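Local coordinates for probable LacI-family transcriptional regulator (PDB 3BIL), which probably acts as a DNA-binding transcriptional regulator of the LacI family, recognising cis-regulatory sequences, at residues G113-L118 with D124-V129. Sequence-based numbering, arbitrary orientation.
Sequences GSLEFL and DGIICV
Ile126 meets the helix segment 113-118 with the end of its longer branch: its CD1 lies 4.0 Å from CB of Leu118 and 4.1 Å from that residue's CD1. The two side chains run at a slant to each other, the isoleucine methyl fitting against the stem of the leucine as well as one arm of its fork. This reach depends on an extended chain. CG1 of Ile126 is anti to the carbonyl carbon and beside the backbone N (chi1 -68°), and the next bond is also stretched out (chi2 -174°), carrying CD1 well away from the strand; CG2 lies anti to the backbone N, and such branching at CB is well tolerated in a beta strand. One helical turn earlier, Leu115 lends its CD2, 4.3 Å from the same CD1, so one methyl touches two leucines of the same helix face from directions roughly at right angles. Leucine, unbranched at CB, suits a helix and carries its apolar fork out toward the sheet. In the periplasmic-binding-protein-like fold of the LacI family, helix 108-120 leads into the parallel strand 126-128, and this contact packs that helix on the sheet. Both leucines also touch Ile72 of the adjoining strand 69-73. Side chains alternate along the strand: Ile126 points to this helix, whereas Ile127 turns to the other face and packs on Val304 and Leu307 of helix 296-308.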
loop_
_atom_site.group_PDB
_atom_site.type_symbol
_atom_site.label_atom_id
_atom_site.label_comp_id
_atom_site.label_asym_id
_atom_site.label_seq_id
_atom_site.Cartn_x
_atom_site.Cartn_y
_atom_site.Cartn_z
ATOM N N GLY A 113 -18.018 -3.569 15.671
ATOM C CA GLY A 113 -17.441 -4.857 16.068
ATOM C C GLY A 113 -16.066 -4.762 16.710
ATOM O O GLY A 113 -15.808 -5.394 17.735
ATOM N N SER A 114 -15.189 -3.951 16.119
ATOM C CA SER A 114 -13.793 -3.799 16.576
ATOM C C SER A 114 -13.611 -3.151 17.944
ATOM O O SER A 114 -12.883 -3.672 18.788
ATOM C CB SER A 114 -12.994 -2.987 15.558
ATOM O OG SER A 114 -12.575 -3.793 14.479
ATOM N N LEU A 115 -14.241 -1.991 18.127
ATOM C CA LEU A 115 -14.159 -1.222 19.361
ATOM C C LEU A 115 -14.639 -2.071 20.512
ATOM O O LEU A 115 -13.920 -2.260 21.499
ATOM C CB LEU A 115 -15.041 0.015 19.260
ATOM C CG LEU A 115 -14.619 1.054 18.230
ATOM C CD1 LEU A 115 -15.839 1.798 17.674
ATOM C CD2 LEU A 115 -13.597 1.995 18.854
ATOM N N GLU A 116 -15.858 -2.583 20.372
ATOM C CA GLU A 116 -16.400 -3.555 21.305
ATOM C C GLU A 116 -15.318 -4.584 21.661
ATOM O O GLU A 116 -15.038 -4.822 22.838
ATOM C CB GLU A 116 -17.622 -4.242 20.680
ATOM C CG GLU A 116 -18.218 -5.379 21.513
ATOM C CD GLU A 116 -18.470 -6.645 20.691
ATOM O OE1 GLU A 116 -19.618 -7.128 20.710
ATOM O OE2 GLU A 116 -17.529 -7.157 20.028
ATOM N N PHE A 117 -14.695 -5.169 20.640
ATOM C CA PHE A 117 -13.706 -6.202 20.872
ATOM C C PHE A 117 -12.440 -5.651 21.507
ATOM O O PHE A 117 -11.929 -6.240 22.447
ATOM C CB PHE A 117 -13.370 -6.956 19.585
ATOM C CG PHE A 117 -12.297 -8.006 19.760
ATOM C CD1 PHE A 117 -12.629 -9.315 20.081
ATOM C CD2 PHE A 117 -10.953 -7.684 19.616
ATOM C CE1 PHE A 117 -11.631 -10.286 20.247
ATOM C CE2 PHE A 117 -9.954 -8.649 19.791
ATOM C CZ PHE A 117 -10.295 -9.947 20.106
ATOM N N LEU A 118 -11.925 -4.534 20.997
ATOM C CA LEU A 118 -10.632 -4.022 21.473
ATOM C C LEU A 118 -10.622 -3.715 22.964
ATOM O O LEU A 118 -9.652 -4.038 23.656
ATOM C CB LEU A 118 -10.151 -2.794 20.676
ATOM C CG LEU A 118 -9.340 -2.968 19.377
ATOM C CD1 LEU A 118 -8.910 -1.600 18.863
ATOM C CD2 LEU A 118 -8.118 -3.864 19.543
ATOM N N ASP A 124 -4.442 -0.870 26.413
ATOM C CA ASP A 124 -4.237 0.357 27.192
ATOM C C ASP A 124 -4.855 1.608 26.538
ATOM O O ASP A 124 -5.403 2.466 27.240
ATOM C CB ASP A 124 -2.742 0.579 27.485
ATOM C CG ASP A 124 -2.113 -0.562 28.297
ATOM O OD1 ASP A 124 -2.779 -1.591 28.535
ATOM O OD2 ASP A 124 -0.934 -0.435 28.694
ATOM N N GLY A 125 -4.772 1.693 25.203
ATOM C CA GLY A 125 -5.322 2.826 24.422
ATOM C C GLY A 125 -5.784 2.520 22.996
ATOM O O GLY A 125 -5.387 1.526 22.392
ATOM N N ILE A 126 -6.632 3.383 22.454
ATOM C CA ILE A 126 -7.131 3.223 21.090
ATOM C C ILE A 126 -6.858 4.478 20.272
ATOM O O ILE A 126 -7.290 5.563 20.652
ATOM C CB ILE A 126 -8.653 2.919 21.064
ATOM C CG1 ILE A 126 -8.926 1.532 21.639
ATOM C CG2 ILE A 126 -9.200 3.028 19.656
ATOM C CD1 ILE A 126 -10.358 1.094 21.532
ATOM N N ILE A 127 -6.122 4.326 19.172
ATOM C CA ILE A 127 -5.979 5.395 18.181
ATOM C C ILE A 127 -6.784 4.979 16.983
ATOM O O ILE A 127 -6.656 3.851 16.494
ATOM C CB ILE A 127 -4.550 5.602 17.757
ATOM C CG1 ILE A 127 -3.768 6.281 18.879
ATOM C CG2 ILE A 127 -4.506 6.441 16.485
ATOM C CD1 ILE A 127 -2.263 6.251 18.697
ATOM N N CYS A 128 -7.608 5.891 16.495
ATOM C CA CYS A 128 -8.674 5.476 15.605
ATOM C C CYS A 128 -9.136 6.532 14.585
ATOM O O CYS A 128 -9.123 7.734 14.875
ATOM C CB CYS A 128 -9.827 5.005 16.475
ATOM S SG CYS A 128 -11.376 5.138 15.706
ATOM N N VAL A 129 -9.533 6.068 13.393
ATOM C CA VAL A 129 -10.098 6.926 12.333
ATOM C C VAL A 129 -11.599 6.730 12.313
ATOM O O VAL A 129 -12.091 5.789 11.703
ATOM C CB VAL A 129 -9.533 6.634 10.908
ATOM C CG1 VAL A 129 -10.173 7.555 9.895
ATOM C CG2 VAL A 129 -8.016 6.790 10.859
#